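SusD homolog (Bacteroides thetaiotaomicron VPI-5482, PDB 3FDH) probably binds glycans at the bacterial cell surface, as a SusD/RagB-family partner in carbohydrate uptake across the outer membrane. Local coordinates at residues T30-S35 against Y83-N88; I248-G253 against A328-M333; L422-A427 against A431-N436. All coordinates share one frame; numbering follows the deposited sequence.

Contact 1 of 3, residues T30-S35 against Y83-N88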
ATOM      1  N   THR A  30     -11.378   9.034  -5.382  1.00 29.05           N
ATOM      2  CA  THR A  30     -11.555   9.247  -3.944  1.00 28.24           C
ATOM      3  C   THR A  30     -11.682   7.913  -3.223  1.00 28.65           C
ATOM      4  O   THR A  30     -11.015   7.624  -2.215  1.00 28.76           O
ATOM      5  CB  THR A  30     -12.802  10.067  -3.665  1.00 29.41           C
ATOM      6  OG1 THR A  30     -12.656  11.380  -4.237  1.00 25.98           O
ATOM      7  CG2 THR A  30     -13.016  10.197  -2.168  1.00 27.50           C
ATOM      8  N   SER A  31     -12.555   7.096  -3.763  1.00 29.04           N
ATOM      9  CA  SER A  31     -12.807   5.780  -3.165  0.70 30.31           C
ATOM     10  C   SER A  31     -11.611   4.841  -3.252  1.00 30.05           C
ATOM     11  O   SER A  31     -11.340   4.083  -2.296  1.00 29.47           O
ATOM     12  CB  SER A  31     -14.074   5.131  -3.738  0.70 30.17           C
ATOM     13  OG  SER A  31     -13.910   4.735  -5.080  0.70 35.86           O
ATOM     14  N   THR A  32     -10.886   4.912  -4.361  1.00 28.18           N
ATOM     15  CA  THR A  32      -9.704   4.060  -4.558  1.00 29.14           C
ATOM     16  C   THR A  32      -8.616   4.397  -3.539  1.00 28.91           C
ATOM     17  O   THR A  32      -7.974   3.505  -2.974  1.00 32.32           O
ATOM     18  CB  THR A  32      -9.196   4.066  -6.014  1.00 29.38           C
ATOM     19  OG1 THR A  32     -10.250   3.579  -6.861  1.00 27.17           O
ATOM     20  CG2 THR A  32      -7.994   3.154  -6.154  1.00 28.83           C
ATOM     21  N   ALA A  33      -8.439   5.678  -3.283  1.00 28.44           N
ATOM     22  CA  ALA A  33      -7.409   6.122  -2.332  1.00 30.53           C
ATOM     23  C   ALA A  33      -7.859   5.886  -0.907  1.00 31.15           C
ATOM     24  O   ALA A  33      -7.283   5.107  -0.148  1.00 30.53           O
ATOM     25  CB  ALA A  33      -7.083   7.586  -2.559  1.00 30.17           C
ATOM     26  N   PHE A  34      -8.943   6.551  -0.569  1.00 31.15           N
ATOM     27  CA  PHE A  34      -9.437   6.562   0.811  1.00 30.38           C
ATOM     28  C   PHE A  34      -9.914   5.217   1.387  1.00 29.42           C
ATOM     29  O   PHE A  34      -9.564   4.862   2.521  1.00 30.83           O
ATOM     30  CB  PHE A  34     -10.549   7.596   0.982  1.00 30.85           C
ATOM     31  CG  PHE A  34     -10.924   7.809   2.410  1.00 32.77           C
ATOM     32  CD1 PHE A  34     -10.236   8.730   3.185  1.00 36.38           C
ATOM     33  CD2 PHE A  34     -11.935   7.078   2.987  1.00 35.89           C
ATOM     34  CE1 PHE A  34     -10.560   8.920   4.539  1.00 38.47           C
ATOM     35  CE2 PHE A  34     -12.271   7.264   4.338  1.00 37.64           C
ATOM     36  CZ  PHE A  34     -11.571   8.195   5.105  1.00 35.24           C
ATOM     37  N   SER A  35     -10.722   4.504   0.620  1.00 28.80           N
ATOM     38  CA  SER A  35     -11.351   3.277   1.100  1.00 30.18           C
ATOM     39  C   SER A  35     -10.731   1.959   0.666  1.00 29.65           C
ATOM     40  O   SER A  35     -10.770   0.967   1.387  1.00 29.18           O
ATOM     41  CB  SER A  35     -12.810   3.256   0.652  1.00 31.10           C
ATOM     42  OG  SER A  35     -13.538   4.356   1.182  1.00 30.90           O
ATOM     43  N   TYR A  83     -15.046  -3.602  -5.567  1.00 29.44           N
ATOM     44  CA  TYR A  83     -15.908  -3.992  -6.687  1.00 28.69           C
ATOM     45  C   TYR A  83     -16.766  -2.815  -7.140  1.00 29.48           C
ATOM     46  O   TYR A  83     -16.942  -2.575  -8.329  1.00 29.33           O
ATOM     47  CB  TYR A  83     -16.767  -5.209  -6.375  1.00 29.90           C
ATOM     48  CG  TYR A  83     -16.021  -6.512  -6.563  1.00 32.91           C
ATOM     49  CD1 TYR A  83     -15.867  -7.051  -7.831  1.00 35.28           C
ATOM     50  CD2 TYR A  83     -15.502  -7.212  -5.474  1.00 32.84           C
ATOM     51  CE1 TYR A  83     -15.209  -8.243  -8.024  1.00 34.79           C
ATOM     52  CE2 TYR A  83     -14.818  -8.419  -5.654  1.00 33.29           C
ATOM     53  CZ  TYR A  83     -14.676  -8.928  -6.936  1.00 29.03           C
ATOM     54  OH  TYR A  83     -14.009 -10.117  -7.180  1.00 26.68           O
ATOM     55  N   SER A  84     -17.222  -2.033  -6.185  1.00 29.42           N
ATOM     56  CA  SER A  84     -18.015  -0.835  -6.510  1.00 31.35           C
ATOM     57  C   SER A  84     -17.210   0.174  -7.357  1.00 30.22           C
ATOM     58  O   SER A  84     -17.709   0.757  -8.312  1.00 29.77           O
ATOM     59  CB  SER A  84     -18.494  -0.137  -5.230  1.00 31.84           C
ATOM     60  OG  SER A  84     -19.191   1.054  -5.578  1.00 39.05           O
ATOM     61  N   SER A  85     -15.968   0.394  -6.961  1.00 30.32           N
ATOM     62  CA  SER A  85     -15.093   1.351  -7.649  1.00 29.22           C
ATOM     63  C   SER A  85     -14.754   0.828  -9.028  1.00 31.15           C
ATOM     64  O   SER A  85     -14.677   1.592  -9.978  1.00 31.72           O
ATOM     65  CB  SER A  85     -13.821   1.617  -6.844  1.00 28.90           C
ATOM     66  OG  SER A  85     -14.122   2.117  -5.566  1.00 29.60           O
ATOM     67  N   LEU A  86     -14.620  -0.498  -9.135  1.00 32.01           N
ATOM     68  CA  LEU A  86     -14.322  -1.161 -10.416  1.00 29.90           C
ATOM     69  C   LEU A  86     -15.495  -1.002 -11.358  1.00 29.14           C
ATOM     70  O   LEU A  86     -15.336  -0.654 -12.523  1.00 27.89           O
ATOM     71  CB  LEU A  86     -13.991  -2.652 -10.233  1.00 30.51           C
ATOM     72  CG  LEU A  86     -13.778  -3.506 -11.492  1.00 32.69           C
ATOM     73  CD1 LEU A  86     -12.712  -2.900 -12.356  1.00 29.80           C
ATOM     74  CD2 LEU A  86     -13.398  -4.980 -11.171  1.00 26.69           C
ATOM     75  N   LYS A  87     -16.679  -1.227 -10.832  1.00 26.99           N
ATOM     76  CA  LYS A  87     -17.891  -1.104 -11.629  1.00 29.24           C
ATOM     77  C   LYS A  87     -18.001   0.301 -12.184  1.00 28.80           C
ATOM     78  O   LYS A  87     -18.306   0.493 -13.349  1.00 28.95           O
ATOM     79  CB  LYS A  87     -19.129  -1.412 -10.780  1.00 29.63           C
ATOM     80  CG  LYS A  87     -20.459  -1.330 -11.525  1.00 32.36           C
ATOM     81  CD  LYS A  87     -21.632  -1.633 -10.591  1.00 39.53           C
ATOM     82  N   ASN A  88     -17.751   1.272 -11.323  1.00 27.15           N
ATOM     83  CA  ASN A  88     -17.883   2.680 -11.686  1.00 27.75           C
ATOM     84  C   ASN A  88     -16.876   3.031 -12.781  1.00 28.87           C
ATOM     85  O   ASN A  88     -17.198   3.724 -13.743  1.00 29.03           O
ATOM     86  CB  ASN A  88     -17.699   3.606 -10.462  1.00 26.28           C
ATOM     87  CG  ASN A  88     -18.886   3.590  -9.533  1.00 29.38           C
ATOM     88  OD1 ASN A  88     -19.995   3.226  -9.941  1.00 33.05           O
ATOM     89  ND2 ASN A  88     -18.679   4.012  -8.274  1.00 30.58           N
TER
HETATM   90  O   HOH W   1     -16.272   4.701  -7.110  1.00 29.01           O
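Ser31 and Ser85 mark the nearest approach of helix segments 30-35 and 83-88, with a separation of 6.7 Å between Ser31 CA and Ser85 CA. Both side chains start out toward the opposite helix, and their hydroxyls meet tip to tip: in one of the two conformers of Ser31, Ser31 OG lies 2.7 Å from Ser85 OG, a hydrogen bond in which either oxygen could be the donor and which may be present only part of the time. Ser31 OG is set between its own backbone N and carbonyl carbon (chi1 70°), which carries it out to Ser85 yet leaves it within bonding range of Asp27 O and Val28 O one turn back. Ser85 OG is likewise shared, with Gly81 O and with Asn36 ND2 from near the C-terminal end of helix 21-37. A water extends the bridge along helix 76-95, lying 3.1 Å from Ser31 OG and accepting from Asn88 ND2 at 2.8 Å. Beside the serine pair, Thr32 OG1 stands 4.1 Å from Ser85 CB, a loose contact; the hydroxyl itself is hydrogen-bonded to Val28 O and Asn119 ND2. Two helices of the largely helical SusD-like fold meet here, and helix 106-127 packs against Thr32 and Leu86. Hydroxyls and one water link these segments, and each serine, with one proton for several acceptors, cannot donate to all at once.

Contact 2 of 3, residues I248-G253 against A328-M333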
ATOM      1  N   ILE A 248     -10.313  14.014   6.239  1.00 34.03           N
ATOM      2  CA  ILE A 248      -9.107  13.385   6.783  1.00 32.27           C
ATOM      3  C   ILE A 248      -8.504  12.171   6.101  1.00 32.14           C
ATOM      4  O   ILE A 248      -9.136  11.443   5.359  1.00 33.93           O
ATOM      5  CB  ILE A 248      -9.326  13.078   8.275  1.00 32.27           C
ATOM      6  CG1 ILE A 248     -10.229  11.863   8.463  1.00 29.93           C
ATOM      7  CG2 ILE A 248      -9.873  14.325   8.992  1.00 33.81           C
ATOM      8  CD1 ILE A 248     -10.719  11.667   9.931  1.00 32.65           C
ATOM      9  N   ASN A 249      -7.219  12.023   6.385  1.00 30.43           N
ATOM     10  CA  ASN A 249      -6.390  10.898   5.936  1.00 30.94           C
ATOM     11  C   ASN A 249      -6.962   9.632   6.576  1.00 30.96           C
ATOM     12  O   ASN A 249      -7.319   9.642   7.757  1.00 29.58           O
ATOM     13  CB  ASN A 249      -4.919  11.164   6.334  1.00 31.92           C
ATOM     14  CG  ASN A 249      -4.041   9.940   6.238  1.00 32.08           C
ATOM     15  OD1 ASN A 249      -4.241   8.974   6.953  1.00 31.32           O
ATOM     16  ND2 ASN A 249      -3.010  10.008   5.380  1.00 29.85           N
ATOM     17  N   PRO A 250      -7.022   8.525   5.817  1.00 30.22           N
ATOM     18  CA  PRO A 250      -7.704   7.317   6.277  1.00 29.71           C
ATOM     19  C   PRO A 250      -7.029   6.491   7.364  1.00 28.82           C
ATOM     20  O   PRO A 250      -7.714   5.811   8.136  1.00 30.33           O
ATOM     21  CB  PRO A 250      -7.876   6.520   4.992  1.00 29.53           C
ATOM     22  CG  PRO A 250      -6.719   6.941   4.138  1.00 28.24           C
ATOM     23  CD  PRO A 250      -6.623   8.422   4.403  1.00 29.75           C
ATOM     24  N   PHE A 251      -5.706   6.545   7.376  1.00 29.35           N
ATOM     25  CA  PHE A 251      -4.867   5.913   8.386  1.00 28.55           C
ATOM     26  C   PHE A 251      -5.098   6.701   9.702  1.00 29.73           C
ATOM     27  O   PHE A 251      -5.402   6.143  10.766  1.00 29.63           O
ATOM     28  CB  PHE A 251      -3.395   5.935   7.943  1.00 27.93           C
ATOM     29  CG  PHE A 251      -2.464   5.239   8.900  1.00 29.09           C
ATOM     30  CD1 PHE A 251      -2.315   3.872   8.866  1.00 26.81           C
ATOM     31  CD2 PHE A 251      -1.751   5.948   9.840  1.00 27.85           C
ATOM     32  CE1 PHE A 251      -1.481   3.215   9.750  1.00 28.16           C
ATOM     33  CE2 PHE A 251      -0.939   5.302  10.729  1.00 27.83           C
ATOM     34  CZ  PHE A 251      -0.780   3.932  10.683  1.00 28.86           C
ATOM     35  N   TYR A 252      -4.952   8.014   9.599  1.00 29.37           N
ATOM     36  CA  TYR A 252      -5.273   8.901  10.706  1.00 29.14           C
ATOM     37  C   TYR A 252      -6.707   8.636  11.183  1.00 29.96           C
ATOM     38  O   TYR A 252      -7.006   8.587  12.395  1.00 28.45           O
ATOM     39  CB  TYR A 252      -5.108  10.377  10.279  1.00 28.94           C
ATOM     40  CG  TYR A 252      -5.747  11.352  11.238  1.00 26.89           C
ATOM     41  CD1 TYR A 252      -7.103  11.653  11.160  1.00 29.85           C
ATOM     42  CD2 TYR A 252      -4.992  11.990  12.204  1.00 30.89           C
ATOM     43  CE1 TYR A 252      -7.679  12.539  12.048  1.00 32.68           C
ATOM     44  CE2 TYR A 252      -5.554  12.868  13.082  1.00 30.27           C
ATOM     45  CZ  TYR A 252      -6.894  13.137  13.010  1.00 29.24           C
ATOM     46  OH  TYR A 252      -7.440  14.039  13.877  1.00 32.10           O
ATOM     47  N   GLY A 253      -7.575   8.409  10.203  1.00 31.29           N
ATOM     48  CA  GLY A 253      -8.997   8.212  10.442  1.00 30.28           C
ATOM     49  C   GLY A 253      -9.287   7.013  11.291  1.00 29.51           C
ATOM     50  O   GLY A 253     -10.107   7.059  12.224  1.00 28.81           O
ATOM     51  N   ALA A 328      -1.749  14.002   5.763  1.00 29.35           N
ATOM     52  CA  ALA A 328      -0.751  13.384   4.894  1.00 28.22           C
ATOM     53  C   ALA A 328      -1.445  12.801   3.666  1.00 27.58           C
ATOM     54  O   ALA A 328      -2.527  12.191   3.787  1.00 28.93           O
ATOM     55  CB  ALA A 328       0.033  12.273   5.648  1.00 28.42           C
ATOM     56  N   PRO A 329      -0.810  12.897   2.481  1.00 29.19           N
ATOM     57  CA  PRO A 329      -1.488  12.297   1.325  1.00 28.84           C
ATOM     58  C   PRO A 329      -1.506  10.795   1.327  1.00 28.97           C
ATOM     59  O   PRO A 329      -0.673  10.151   1.929  1.00 29.75           O
ATOM     60  CB  PRO A 329      -0.645  12.739   0.118  1.00 29.87           C
ATOM     61  CG  PRO A 329       0.710  13.198   0.703  1.00 30.71           C
ATOM     62  CD  PRO A 329       0.415  13.639   2.116  1.00 29.61           C
ATOM     63  N   THR A 330      -2.476  10.265   0.608  1.00 29.89           N
ATOM     64  CA  THR A 330      -2.550   8.851   0.358  1.00 27.84           C
ATOM     65  C   THR A 330      -1.785   8.624  -0.934  1.00 28.79           C
ATOM     66  O   THR A 330      -2.108   9.182  -1.983  1.00 27.62           O
ATOM     67  CB  THR A 330      -3.985   8.314   0.214  1.00 28.51           C
ATOM     68  OG1 THR A 330      -4.665   8.426   1.465  1.00 30.11           O
ATOM     69  CG2 THR A 330      -3.957   6.864  -0.235  1.00 28.40           C
ATOM     70  N   LEU A 331      -0.749   7.808  -0.827  1.00 28.86           N
ATOM     71  CA  LEU A 331       0.119   7.497  -1.968  1.00 29.67           C
ATOM     72  C   LEU A 331      -0.360   6.187  -2.656  1.00 28.44           C
ATOM     73  O   LEU A 331      -0.186   5.070  -2.145  1.00 31.92           O
ATOM     74  CB  LEU A 331       1.597   7.449  -1.524  1.00 25.58           C
ATOM     75  CG  LEU A 331       2.132   8.731  -0.885  1.00 27.98           C
ATOM     76  CD1 LEU A 331       3.632   8.574  -0.525  1.00 25.73           C
ATOM     77  CD2 LEU A 331       1.850   9.904  -1.760  1.00 27.66           C
ATOM     78  N   LEU A 332      -1.020   6.356  -3.809  1.00 26.65           N
ATOM     79  CA  LEU A 332      -1.469   5.222  -4.635  1.00 27.95           C
ATOM     80  C   LEU A 332      -0.228   4.539  -5.168  1.00 29.21           C
ATOM     81  O   LEU A 332      -0.202   3.323  -5.350  1.00 30.83           O
ATOM     82  CB  LEU A 332      -2.426   5.605  -5.738  1.00 27.70           C
ATOM     83  CG  LEU A 332      -3.831   6.011  -5.280  1.00 29.73           C
ATOM     84  CD1 LEU A 332      -4.757   6.284  -6.498  1.00 29.64           C
ATOM     85  CD2 LEU A 332      -4.469   4.952  -4.395  1.00 33.08           C
HETATM   86  N   MSE A 333       0.807   5.342  -5.399  1.00 29.68           N
HETATM   87  CA  MSE A 333       2.110   4.778  -5.732  1.00 28.97           C
HETATM   88  C   MSE A 333       3.138   5.855  -5.607  1.00 29.30           C
HETATM   89  O   MSE A 333       3.028   6.914  -6.253  1.00 27.99           O
HETATM   90  CB  MSE A 333       2.134   4.097  -7.105  1.00 31.24           C
HETATM   91  CG  MSE A 333       3.393   3.190  -7.258  1.00 31.16           C
HETATM   92 SE   MSE A 333       3.740   2.563  -9.067  0.75 22.98          SE
HETATM   93  CE  MSE A 333       5.550   1.955  -8.734  1.00 23.61           C
TER
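Two backbone carbonyls hold Asn249 ND2, that of Ala328 across the contact and that of Ala427 from the loop after helix 412-423. The bond from Asn249 ND2 to Ala328 O is short, 2.7 Å, and nearly straight, with an angle of 175° at the hydrogen. The acceptor lies in the plane of the asparagine amide, whereas the donor comes to the Ala328 carbonyl from above its plane and misses the lone pairs. Ala328 CB lies 3.8 Å from Asn249 ND2, a van der Waals contact. The other end of the amide is turned back on its own chain: Asn249 is the N-cap of helix 250-258, and its OD1 accepts from Tyr252 N at 2.9 Å, with a weak, bent second bond from Phe251 N. With CG anti to the backbone N (chi1 165°), one buried side chain can therefore start the helix and tie it to the 328-333 segment at the same time. That segment runs into strand 330-331, which pairs antiparallel with strand 238-240; a classic beta bulge sets Leu332 and Met333 opposite the single residue Ala238. Pro250, in the first helical position, crosses Thr330 at a slant, its ring CD 3.5 Å from Thr330 OG1. Thr330 OG1 is hydrogen-bonded to Tyr243 OH, while Phe34 and Ala33 of helix 21-37 pack on Pro250 and Thr330 respectively.

Contact 3 of 3, residues L422-A427 against A431-N436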
ATOM      1  N   LEU A 422      11.201  -0.503   5.337  1.00 28.51           N
ATOM      2  CA  LEU A 422      11.273   0.609   6.284  1.00 29.42           C
ATOM      3  C   LEU A 422      10.719   1.922   5.724  1.00 28.90           C
ATOM      4  O   LEU A 422      10.107   2.713   6.455  1.00 28.15           O
ATOM      5  CB  LEU A 422      12.728   0.826   6.770  1.00 27.43           C
ATOM      6  CG  LEU A 422      13.236  -0.372   7.593  1.00 27.57           C
ATOM      7  CD1 LEU A 422      14.715  -0.101   7.940  1.00 26.95           C
ATOM      8  CD2 LEU A 422      12.423  -0.566   8.882  1.00 26.91           C
ATOM      9  N   ALA A 423      10.917   2.135   4.423  1.00 27.38           N
ATOM     10  CA  ALA A 423      10.393   3.343   3.741  1.00 26.41           C
ATOM     11  C   ALA A 423       8.881   3.425   3.635  1.00 27.85           C
ATOM     12  O   ALA A 423       8.284   4.482   3.617  1.00 26.99           O
ATOM     13  CB  ALA A 423      10.964   3.457   2.338  1.00 24.82           C
HETATM   14  N   MSE A 424       8.286   2.256   3.562  1.00 27.08           N
HETATM   15  CA  MSE A 424       6.848   2.082   3.265  1.00 28.25           C
HETATM   16  C   MSE A 424       5.941   1.994   4.510  1.00 29.25           C
HETATM   17  O   MSE A 424       4.726   1.874   4.459  1.00 26.71           O
HETATM   18  CB  MSE A 424       6.691   1.001   2.201  1.00 29.30           C
HETATM   19  CG  MSE A 424       7.244   1.433   0.910  1.00 31.79           C
HETATM   20 SE   MSE A 424       7.095   0.253  -0.593  0.75 25.66          SE
HETATM   21  CE  MSE A 424       5.187   0.354  -0.992  1.00 34.43           C
ATOM     22  N   TRP A 425       6.602   2.237   5.626  1.00 30.00           N
ATOM     23  CA  TRP A 425       5.951   2.455   6.938  1.00 28.95           C
ATOM     24  C   TRP A 425       5.577   3.936   6.995  1.00 27.61           C
ATOM     25  O   TRP A 425       6.390   4.812   6.768  1.00 29.14           O
ATOM     26  CB  TRP A 425       6.954   2.194   8.052  1.00 29.01           C
ATOM     27  CG  TRP A 425       6.497   2.527   9.411  1.00 28.79           C
ATOM     28  CD1 TRP A 425       5.304   2.175   9.978  1.00 23.51           C
ATOM     29  CD2 TRP A 425       7.243   3.190  10.432  1.00 25.54           C
ATOM     30  NE1 TRP A 425       5.228   2.604  11.280  1.00 25.61           N
ATOM     31  CE2 TRP A 425       6.402   3.262  11.577  1.00 27.92           C
ATOM     32  CE3 TRP A 425       8.543   3.751  10.500  1.00 24.83           C
ATOM     33  CZ2 TRP A 425       6.819   3.828  12.760  1.00 28.74           C
ATOM     34  CZ3 TRP A 425       8.924   4.360  11.658  1.00 28.62           C
ATOM     35  CH2 TRP A 425       8.080   4.369  12.793  1.00 27.87           C
ATOM     36  N   GLY A 426       4.342   4.195   7.335  1.00 28.59           N
ATOM     37  CA  GLY A 426       3.807   5.531   7.449  1.00 25.71           C
ATOM     38  C   GLY A 426       2.299   5.669   7.485  1.00 26.75           C
ATOM     39  O   GLY A 426       1.573   4.708   7.828  1.00 27.77           O
ATOM     40  N   ALA A 427       1.854   6.853   7.102  1.00 28.69           N
ATOM     41  CA  ALA A 427       0.424   7.235   7.018  1.00 28.71           C
ATOM     42  C   ALA A 427       0.001   7.318   5.563  1.00 28.99           C
ATOM     43  O   ALA A 427      -1.090   7.822   5.217  1.00 30.91           O
ATOM     44  CB  ALA A 427       0.214   8.638   7.718  1.00 26.81           C
ATOM     45  N   ALA A 431       1.218   0.003   3.445  1.00 28.77           N
ATOM     46  CA  ALA A 431       1.310  -1.306   4.107  1.00 27.52           C
ATOM     47  C   ALA A 431       0.710  -2.310   3.179  1.00 28.91           C
ATOM     48  O   ALA A 431       1.115  -3.477   3.094  1.00 30.85           O
ATOM     49  CB  ALA A 431       0.602  -1.319   5.461  1.00 26.00           C
ATOM     50  N   THR A 432      -0.280  -1.828   2.461  1.00 29.14           N
ATOM     51  CA  THR A 432      -0.998  -2.689   1.514  1.00 28.00           C
ATOM     52  C   THR A 432       0.033  -3.322   0.567  1.00 28.16           C
ATOM     53  O   THR A 432       0.145  -4.541   0.393  1.00 27.79           O
ATOM     54  CB  THR A 432      -2.013  -1.828   0.714  1.00 30.18           C
ATOM     55  OG1 THR A 432      -3.089  -1.432   1.583  1.00 29.52           O
ATOM     56  CG2 THR A 432      -2.589  -2.569  -0.461  1.00 26.30           C
ATOM     57  N   GLU A 433       0.822  -2.467  -0.038  1.00 26.04           N
ATOM     58  CA  GLU A 433       1.842  -2.922  -0.996  1.00 28.09           C
ATOM     59  C   GLU A 433       2.990  -3.680  -0.291  1.00 27.88           C
ATOM     60  O   GLU A 433       3.533  -4.624  -0.826  1.00 30.32           O
ATOM     61  CB  GLU A 433       2.320  -1.742  -1.847  1.00 27.73           C
ATOM     62  CG  GLU A 433       3.341  -2.061  -2.911  1.00 33.06           C
ATOM     63  CD  GLU A 433       2.831  -3.003  -3.993  1.00 31.41           C
ATOM     64  OE1 GLU A 433       1.630  -3.255  -4.076  1.00 32.92           O
ATOM     65  OE2 GLU A 433       3.665  -3.456  -4.799  1.00 34.73           O
ATOM     66  N   THR A 434       3.348  -3.280   0.917  1.00 26.96           N
ATOM     67  CA  THR A 434       4.436  -3.982   1.639  1.00 28.22           C
ATOM     68  C   THR A 434       4.093  -5.414   1.924  1.00 28.47           C
ATOM     69  O   THR A 434       4.937  -6.310   1.867  1.00 27.99           O
ATOM     70  CB  THR A 434       4.783  -3.319   2.890  1.00 29.37           C
ATOM     71  OG1 THR A 434       5.383  -2.067   2.540  1.00 28.54           O
ATOM     72  CG2 THR A 434       5.788  -4.176   3.690  1.00 27.85           C
ATOM     73  N   TYR A 435       2.804  -5.599   2.126  1.00 28.16           N
ATOM     74  CA  TYR A 435       2.241  -6.934   2.382  1.00 28.61           C
ATOM     75  C   TYR A 435       2.276  -7.832   1.119  1.00 29.47           C
ATOM     76  O   TYR A 435       2.538  -9.031   1.202  1.00 28.47           O
ATOM     77  CB  TYR A 435       0.844  -6.773   2.925  1.00 30.62           C
ATOM     78  CG  TYR A 435       0.097  -8.050   3.104  1.00 26.50           C
ATOM     79  CD1 TYR A 435       0.426  -8.943   4.139  1.00 32.89           C
ATOM     80  CD2 TYR A 435      -0.986  -8.336   2.309  1.00 31.57           C
ATOM     81  CE1 TYR A 435      -0.273 -10.111   4.306  1.00 27.52           C
ATOM     82  CE2 TYR A 435      -1.697  -9.478   2.480  1.00 26.32           C
ATOM     83  CZ  TYR A 435      -1.354 -10.362   3.484  1.00 32.85           C
ATOM     84  OH  TYR A 435      -2.126 -11.472   3.603  1.00 29.95           O
ATOM     85  N   ASN A 436       2.091  -7.224  -0.037  1.00 30.44           N
ATOM     86  CA  ASN A 436       2.297  -7.904  -1.314  1.00 30.30           C
ATOM     87  C   ASN A 436       3.762  -8.289  -1.443  1.00 28.95           C
ATOM     88  O   ASN A 436       4.070  -9.418  -1.757  1.00 30.73           O
ATOM     89  CB  ASN A 436       1.907  -7.050  -2.508  1.00 32.04           C
ATOM     90  CG  ASN A 436       0.422  -6.801  -2.588  1.00 30.62           C
ATOM     91  OD1 ASN A 436      -0.377  -7.690  -2.246  1.00 29.58           O
ATOM     92  ND2 ASN A 436       0.036  -5.584  -3.030  1.00 29.33           N
TER
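Van der Waals packing joins Met424, deposited as selenomethionine, to Glu433 and Thr434, and no hydrogen bond runs between the two segments. The chain of Met424 bends at its last torsion (chi3 72°), so that its methyl CE comes over the aliphatic stem of Glu433, 3.6 Å from Glu433 CG and 3.7 Å from Glu433 CB. Nearer the backbone, Met424 CB rests 3.4 Å from Thr434 OG1, an oxygen bonded to Tyr51 OH and Glu430 O. This is a helix-loop-helix connection: Met424 is where the chain leaves helix 412-423, and helix 431-443 begins a few residues later, its Ala431 N and Thr432 N both donating to Asn42 OD1. The carboxylate of Glu433 carries the polar interactions. Glu433 OE2 forms a salt bridge with Arg208, and Glu433 OE1 accepts from Asn436 ND2 at 3.0 Å, met from above the carboxylate plane but lying in the plane of the asparagine amide. Replacing Glu433 by an alanine is likely to leave Arg208 without this counter-charge, Asn436 ND2 without this acceptor, and the Met424 methyl with less to pack on. His336 and Glu337 of helix 335-348 also pack on Met424.

Contact 2 is the hub of the three. Its centre is about 15 Å from that of contact 1 and about 12 Å from that of contact 3, and it touches both, whereas contacts 1 and 3 are about 20 Å apart between centres and about 8 Å at their nearest atoms. On the contact 1 side the join is packing: Phe34 O lies 3.4 Å from Pro250 CB, and Ala33 CA is 3.8 Å from Leu332 CD2. Toward contact 3 the polar tie of Asn249 to Ala427 is backed by packing, with Phe251 CZ 3.8 Å from Gly426 O and Ala328 CB 4.2 Å from Ala427 CB. All three are buried within the SusD-like fold.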